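Local coordinates for protein carbamate kinase (Aeropyrum pernix, PDB 2E9Y) that probably transfers a phosphoryl group between carbamoyl phosphate and ADP, giving ATP and carbamate, as a carbamate kinase of the amino acid kinase family, at residues 171-180 with 221-229; 253-261 with 307-316. All coordinates share one frame; numbering follows the deposited sequence.

Contact 1 of 2, residues 171-180 with 221-229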
# COMPACT_ATOMS: atom_id res chain seq x y z
N VAL A 171 -20.14 2.30 -6.96
CA VAL A 171 -20.69 2.73 -8.24
C VAL A 171 -19.80 2.30 -9.40
O VAL A 171 -20.29 1.83 -10.42
CB VAL A 171 -20.88 4.26 -8.28
CG1 VAL A 171 -21.39 4.69 -9.65
CG2 VAL A 171 -21.85 4.68 -7.18
N SER A 172 -18.50 2.47 -9.23
CA SER A 172 -17.54 2.07 -10.25
C SER A 172 -16.18 1.87 -9.61
O SER A 172 -15.89 2.44 -8.55
CB SER A 172 -17.45 3.13 -11.35
OG SER A 172 -17.01 4.38 -10.84
N ILE A 173 -15.34 1.04 -10.23
CA ILE A 173 -14.00 0.80 -9.71
C ILE A 173 -13.09 1.75 -10.48
O ILE A 173 -12.79 1.53 -11.65
CB ILE A 173 -13.56 -0.66 -9.93
CG1 ILE A 173 -14.60 -1.62 -9.33
CG2 ILE A 173 -12.19 -0.88 -9.31
CD1 ILE A 173 -14.94 -1.36 -7.86
N VAL A 174 -12.65 2.80 -9.80
CA VAL A 174 -11.80 3.81 -10.42
C VAL A 174 -10.56 3.24 -11.09
O VAL A 174 -10.19 3.65 -12.20
CB VAL A 174 -11.36 4.85 -9.36
CG1 VAL A 174 -10.43 5.88 -9.99
CG2 VAL A 174 -12.59 5.54 -8.78
N ASP A 175 -9.94 2.27 -10.44
CA ASP A 175 -8.72 1.67 -10.94
C ASP A 175 -8.90 0.39 -11.74
O ASP A 175 -7.97 -0.40 -11.89
CB ASP A 175 -7.77 1.46 -9.76
CG ASP A 175 -7.35 2.78 -9.15
OD1 ASP A 175 -6.59 3.51 -9.81
OD2 ASP A 175 -7.81 3.10 -8.03
N ARG A 176 -10.09 0.20 -12.28
CA ARG A 176 -10.41 -0.97 -13.08
C ARG A 176 -9.36 -1.25 -14.16
O ARG A 176 -8.91 -2.39 -14.31
CB ARG A 176 -11.80 -0.80 -13.71
CG ARG A 176 -12.26 -1.94 -14.59
CD ARG A 176 -11.66 -1.84 -15.98
NE ARG A 176 -12.16 -2.89 -16.86
CZ ARG A 176 -11.67 -3.14 -18.07
NH1 ARG A 176 -10.68 -2.40 -18.55
NH2 ARG A 176 -12.19 -4.11 -18.80
N ASP A 177 -8.97 -0.22 -14.91
CA ASP A 177 -7.98 -0.40 -15.97
C ASP A 177 -6.63 -0.94 -15.49
O ASP A 177 -6.03 -1.79 -16.15
CB ASP A 177 -7.76 0.91 -16.75
CG ASP A 177 -8.95 1.28 -17.62
OD1 ASP A 177 -9.81 0.41 -17.85
OD2 ASP A 177 -9.02 2.43 -18.08
N LEU A 178 -6.15 -0.47 -14.34
CA LEU A 178 -4.88 -0.96 -13.81
C LEU A 178 -5.03 -2.42 -13.41
O LEU A 178 -4.11 -3.22 -13.57
CB LEU A 178 -4.43 -0.15 -12.60
CG LEU A 178 -3.92 1.26 -12.90
CD1 LEU A 178 -3.61 1.98 -11.58
CD2 LEU A 178 -2.68 1.19 -13.78
N ILE A 179 -6.19 -2.77 -12.89
CA ILE A 179 -6.43 -4.14 -12.49
C ILE A 179 -6.46 -5.04 -13.73
O ILE A 179 -5.89 -6.13 -13.74
CB ILE A 179 -7.76 -4.27 -11.71
CG1 ILE A 179 -7.65 -3.47 -10.41
CG2 ILE A 179 -8.07 -5.73 -11.42
CD1 ILE A 179 -8.96 -3.36 -9.63
N ALA A 180 -7.12 -4.56 -14.79
CA ALA A 180 -7.20 -5.33 -16.03
C ALA A 180 -5.81 -5.53 -16.64
O ALA A 180 -5.48 -6.62 -17.11
CB ALA A 180 -8.11 -4.62 -17.03
N SER A 221 -18.18 -7.75 -6.70
CA SER A 221 -19.18 -8.09 -7.71
C SER A 221 -19.10 -7.05 -8.83
O SER A 221 -19.07 -7.39 -10.02
CB SER A 221 -20.58 -8.09 -7.09
OG SER A 221 -21.56 -8.49 -8.04
N LEU A 222 -19.07 -5.78 -8.45
CA LEU A 222 -18.98 -4.71 -9.42
C LEU A 222 -17.71 -4.84 -10.25
O LEU A 222 -17.73 -4.63 -11.46
CB LEU A 222 -19.01 -3.34 -8.72
CG LEU A 222 -18.86 -2.11 -9.62
CD1 LEU A 222 -19.97 -2.07 -10.66
CD2 LEU A 222 -18.90 -0.86 -8.75
N LEU A 223 -16.60 -5.19 -9.60
CA LEU A 223 -15.33 -5.36 -10.31
C LEU A 223 -15.44 -6.47 -11.35
O LEU A 223 -14.98 -6.33 -12.48
CB LEU A 223 -14.19 -5.69 -9.34
CG LEU A 223 -12.82 -5.91 -9.99
CD1 LEU A 223 -12.39 -4.65 -10.74
CD2 LEU A 223 -11.78 -6.27 -8.93
N ALA A 224 -16.04 -7.59 -10.95
CA ALA A 224 -16.20 -8.74 -11.84
C ALA A 224 -16.98 -8.32 -13.08
O ALA A 224 -16.65 -8.70 -14.21
CB ALA A 224 -16.92 -9.88 -11.11
N THR A 225 -18.03 -7.54 -12.86
CA THR A 225 -18.86 -7.06 -13.96
C THR A 225 -18.08 -6.12 -14.87
O THR A 225 -18.17 -6.23 -16.10
CB THR A 225 -20.11 -6.33 -13.41
OG1 THR A 225 -20.97 -7.28 -12.76
CG2 THR A 225 -20.88 -5.65 -14.54
N GLN A 226 -17.31 -5.20 -14.29
CA GLN A 226 -16.56 -4.24 -15.10
C GLN A 226 -15.36 -4.87 -15.83
O GLN A 226 -14.86 -4.35 -16.81
CB GLN A 226 -16.11 -3.09 -14.19
CG GLN A 226 -17.28 -2.29 -13.62
CD GLN A 226 -16.81 -0.95 -13.10
OE1 GLN A 226 -15.86 -0.83 -12.35
NE2 GLN A 226 -17.59 0.09 -13.48
N LEU A 227 -14.86 -6.00 -15.28
CA LEU A 227 -13.75 -6.70 -15.93
C LEU A 227 -14.25 -7.71 -16.97
O LEU A 227 -13.48 -8.41 -17.62
CB LEU A 227 -12.94 -7.46 -14.86
CG LEU A 227 -12.07 -6.59 -13.97
CD1 LEU A 227 -11.27 -7.43 -12.97
CD2 LEU A 227 -11.06 -5.76 -14.76
N ASN A 228 -15.58 -7.83 -17.07
CA ASN A 228 -16.14 -8.89 -17.91
C ASN A 228 -15.61 -10.27 -17.48
O ASN A 228 -15.24 -11.09 -18.31
CB ASN A 228 -15.75 -8.62 -19.36
CG ASN A 228 -16.32 -7.30 -19.82
OD1 ASN A 228 -15.69 -6.55 -20.56
ND2 ASN A 228 -17.59 -7.06 -19.43
N ALA A 229 -15.56 -10.50 -16.17
CA ALA A 229 -15.07 -11.76 -15.63
C ALA A 229 -16.01 -12.89 -16.01
O ALA A 229 -17.21 -12.68 -16.21
CB ALA A 229 -14.93 -11.66 -14.11
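Gln226 meets the 171-180 segment with both its side chain and its backbone. Its OE1 accepts the backbone N-H of Ile173, N to OE1 2.9 Å, with 159° at the hydrogen and the donor tilted from the carbonyl plane. Beyond CG the glutamine chain is extended (chi2 -163°), which carries the amide across to the end of strand 170-173; the amide's NE2 lies against Ser172 CB at 3.7 Å. The backbone O of Gln226, in the last turn of helix 216-226, takes Arg176 NE at 3.1 Å, approached from above the carbonyl plane, and a weak second bond from Arg176 NH2. Helix 216-226 closes in a Schellman motif at Asn228. Arg176 bends at chi2 (-81°) to bring its guanidinium there, turned at right angles to the Gln226 amide, while Ala180 CB sits over the rim of one face of the guanidinium. The remaining terminal nitrogen, NH1, forms a salt bridge with Asp177 OD1 at 3.0 Å. An alanine in place of Arg176 would probably leave the Gln226 carbonyl without these side-chain donors and Asp177 without its charged mate. In this alpha/beta fold of the amino acid kinase family, the contact packs helices 176-185 and 216-226 against each other and on strand 48-52 of the central sheet, with strand 170-173 leading into the first. Beneath the polar layer, Ile179 CD1 and Leu223 CD1 meet tip to tip at 3.8 Å, and the Ile173 side chain crosses that of Leu223 at about a right angle, CG1 lying on CD1. Leu227 spreads its branches, CD1 against Ile179 CG2 and CD2 against Ala180 CB; Ile179, Leu223 and Leu227 all rest on Val50. At the other end Leu222 CD2 packs on the peptide joining Val171 and Ser172, 3.3 Å from Val171 C. Asp175 pairs with Arg116 and with Lys94 of the second subunit.

Contact 2 of 2, residues 253-261 with 307-316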
# COMPACT_ATOMS: atom_id res chain seq x y z
N LEU A 253 -28.27 -24.59 0.12
CA LEU A 253 -28.57 -24.62 -1.32
C LEU A 253 -27.33 -24.95 -2.13
O LEU A 253 -26.22 -24.51 -1.84
CB LEU A 253 -29.08 -23.24 -1.74
CG LEU A 253 -30.25 -22.72 -0.91
CD1 LEU A 253 -30.73 -21.36 -1.39
CD2 LEU A 253 -31.47 -23.63 -0.93
N ARG A 254 -27.54 -25.77 -3.17
CA ARG A 254 -26.44 -26.14 -4.05
C ARG A 254 -26.50 -25.33 -5.35
O ARG A 254 -25.51 -25.07 -6.03
CB ARG A 254 -26.58 -27.63 -4.37
CG ARG A 254 -25.45 -28.15 -5.27
CD ARG A 254 -24.07 -27.87 -4.66
NE ARG A 254 -22.99 -28.35 -5.54
CZ ARG A 254 -22.86 -27.78 -6.77
NH1 ARG A 254 -23.69 -26.84 -7.17
NH2 ARG A 254 -21.88 -28.20 -7.57
N ARG A 255 -27.75 -25.00 -5.71
CA ARG A 255 -28.00 -24.15 -6.86
C ARG A 255 -29.31 -23.40 -6.62
O ARG A 255 -30.25 -23.92 -6.04
CB ARG A 255 -28.19 -25.05 -8.09
CG ARG A 255 -26.90 -25.72 -8.56
CD ARG A 255 -27.06 -26.46 -9.90
NE ARG A 255 -25.80 -27.12 -10.25
CZ ARG A 255 -25.70 -27.82 -11.40
NH1 ARG A 255 -26.73 -27.91 -12.22
NH2 ARG A 255 -24.55 -28.41 -11.70
N ALA A 256 -29.36 -22.15 -7.06
CA ALA A 256 -30.55 -21.33 -6.87
C ALA A 256 -30.58 -20.19 -7.88
O ALA A 256 -29.55 -19.58 -8.17
CB ALA A 256 -30.57 -20.77 -5.45
N ALA A 257 -31.76 -19.92 -8.42
CA ALA A 257 -31.92 -18.85 -9.38
C ALA A 257 -31.82 -17.53 -8.62
O ALA A 257 -32.34 -17.40 -7.51
CB ALA A 257 -33.28 -18.95 -10.07
N ALA A 258 -31.13 -16.56 -9.22
CA ALA A 258 -30.96 -15.26 -8.59
C ALA A 258 -32.31 -14.66 -8.21
O ALA A 258 -32.43 -14.03 -7.16
CB ALA A 258 -30.22 -14.31 -9.54
N SER A 259 -33.31 -14.87 -9.06
CA SER A 259 -34.65 -14.34 -8.80
C SER A 259 -35.23 -14.94 -7.52
O SER A 259 -35.95 -14.26 -6.78
CB SER A 259 -35.58 -14.65 -9.97
OG SER A 259 -35.74 -16.04 -10.15
N GLU A 260 -34.93 -16.20 -7.26
CA GLU A 260 -35.43 -16.86 -6.07
C GLU A 260 -34.69 -16.37 -4.83
O GLU A 260 -35.30 -16.13 -3.79
CB GLU A 260 -35.29 -18.37 -6.20
CG GLU A 260 -36.33 -18.98 -7.12
CD GLU A 260 -37.74 -18.79 -6.59
OE1 GLU A 260 -38.11 -19.46 -5.61
OE2 GLU A 260 -38.48 -17.96 -7.16
N LEU A 261 -33.37 -16.21 -4.93
CA LEU A 261 -32.60 -15.74 -3.79
C LEU A 261 -32.98 -14.30 -3.45
O LEU A 261 -32.97 -13.91 -2.28
CB LEU A 261 -31.09 -15.81 -4.08
CG LEU A 261 -30.46 -17.20 -4.11
CD1 LEU A 261 -28.95 -17.06 -4.22
CD2 LEU A 261 -30.81 -17.97 -2.84
N LEU A 307 -17.76 -25.19 -9.86
CA LEU A 307 -19.20 -25.20 -9.65
C LEU A 307 -19.68 -26.54 -9.11
O LEU A 307 -20.82 -26.95 -9.30
CB LEU A 307 -19.90 -24.85 -10.97
CG LEU A 307 -19.50 -23.46 -11.48
CD1 LEU A 307 -20.32 -23.03 -12.69
CD2 LEU A 307 -19.68 -22.36 -10.43
N GLN A 308 -18.76 -27.28 -8.45
CA GLN A 308 -19.12 -28.58 -7.91
C GLN A 308 -19.32 -28.55 -6.39
O GLN A 308 -19.59 -29.55 -5.74
CB GLN A 308 -18.00 -29.56 -8.26
CG GLN A 308 -17.77 -29.69 -9.76
CD GLN A 308 -19.06 -30.08 -10.45
OE1 GLN A 308 -19.70 -31.07 -10.14
NE2 GLN A 308 -19.40 -29.26 -11.46
N ALA A 309 -19.12 -27.35 -5.82
CA ALA A 309 -19.36 -27.16 -4.40
C ALA A 309 -19.90 -25.76 -4.14
O ALA A 309 -19.82 -24.89 -4.99
CB ALA A 309 -18.04 -27.36 -3.65
N GLY A 310 -20.47 -25.54 -2.96
CA GLY A 310 -21.02 -24.23 -2.65
C GLY A 310 -22.36 -23.99 -3.32
O GLY A 310 -22.95 -24.90 -3.90
N THR A 311 -22.84 -22.75 -3.25
CA THR A 311 -24.11 -22.39 -3.86
C THR A 311 -23.93 -21.66 -5.18
O THR A 311 -23.36 -20.57 -5.22
CB THR A 311 -24.93 -21.48 -2.92
OG1 THR A 311 -25.15 -22.16 -1.68
CG2 THR A 311 -26.28 -21.13 -3.55
N VAL A 312 -24.41 -22.26 -6.26
CA VAL A 312 -24.30 -21.63 -7.57
C VAL A 312 -25.55 -20.79 -7.82
O VAL A 312 -26.67 -21.30 -7.82
CB VAL A 312 -24.18 -22.69 -8.69
CG1 VAL A 312 -24.04 -22.00 -10.04
CG2 VAL A 312 -23.00 -23.60 -8.42
N VAL A 313 -25.35 -19.49 -8.01
CA VAL A 313 -26.45 -18.57 -8.26
C VAL A 313 -26.58 -18.49 -9.78
O VAL A 313 -25.69 -18.00 -10.47
CB VAL A 313 -26.16 -17.17 -7.67
CG1 VAL A 313 -27.32 -16.23 -7.95
CG2 VAL A 313 -25.91 -17.29 -6.17
N MET A 314 -27.71 -19.00 -10.29
CA MET A 314 -27.96 -19.05 -11.73
C MET A 314 -28.85 -17.94 -12.27
O MET A 314 -29.58 -17.29 -11.53
CB MET A 314 -28.57 -20.41 -12.08
CG MET A 314 -27.87 -21.59 -11.42
SD MET A 314 -28.70 -23.17 -11.70
CE MET A 314 -30.00 -23.10 -10.46
N LEU A 315 -28.79 -17.75 -13.59
CA LEU A 315 -29.57 -16.72 -14.27
C LEU A 315 -31.07 -17.01 -14.19
O LEU A 315 -31.51 -18.14 -14.07
CB LEU A 315 -29.13 -16.69 -15.74
CG LEU A 315 -29.07 -15.26 -16.30
CD1 LEU A 315 -28.69 -15.24 -17.78
CD2 LEU A 315 -30.41 -14.53 -16.20
N GLY A 316 -31.86 -15.92 -14.21
CA GLY A 316 -33.30 -16.08 -14.14
C GLY A 316 -33.79 -16.10 -12.69
O GLY A 316 -34.86 -16.62 -12.38
OXT GLY A 316 -33.15 -15.61 -11.77
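Ser259 holds the chain's C-terminal carboxylate, on Gly316, chiefly through its backbone: Ser259 N donates to Gly316 OXT at 2.8 Å. Its hydroxyl, set between the backbone N and the carbonyl carbon (chi1 63°), also reaches Gly316 O, at a distance too short to be trusted in detail. The carboxylate thus sits at the first turn of helix 258-266, whose N-terminal end would probably favour the negative charge as well. Next to it runs a parallel beta ladder, strand 255-257 beside strand 311-314, at the margin of the large mixed sheet. Val312 N binds Arg254 O, Ala256 N binds Val312 O, and Met314 N binds Ala256 O; Ala258 N then carries the ladder into the helix by bonding Met314 O at 2.9 Å. At the opposite end Thr311 OG1 donates to Leu253 O at 2.6 Å, and the same hydroxyl oxygen also accepts the backbone N-H of Val241. Arg254 turns toward Leu307 O in the loop at 307-310, but the exact place of its NH2 is doubtful. Side chains alternate between the sheet's two faces. On one, Val313 packs CG1 against Ala258 CB and CG2 against Leu261 CD1, with Ala282 and Val286 of helix 275-289 also touching it. On the other, Arg255 and Val312 lie side by side, pointing the same way, while Met314, bent at chi3 (-81°), swings its methyl back over the neighbouring strand, CE 3.6 Å from Arg255 CB.

The two contacts follow one another along the chain, contact 1 closing before contact 2 opens. Their centres lie about 23 Å apart and their nearest atoms about 10 Å, so they do not touch, yet both reach the same mixed sheet. Contact 1 sits nearer the centre of the molecule (about 14 Å from it, against about 21 Å, centre to centre), where strand 170-173 borders strand 112-119; in contact 2 strand 311-314 joins 255-257 to strand 293-297. Helix 275-289 spans between them, packing on Leu222 and Val313. Contact 1 also approaches the second subunit, whereas no other chain of the assembly touches contact 2, which adds the last strand to the sheet and fastens the C-terminal carboxylate to the start of helix 258-266.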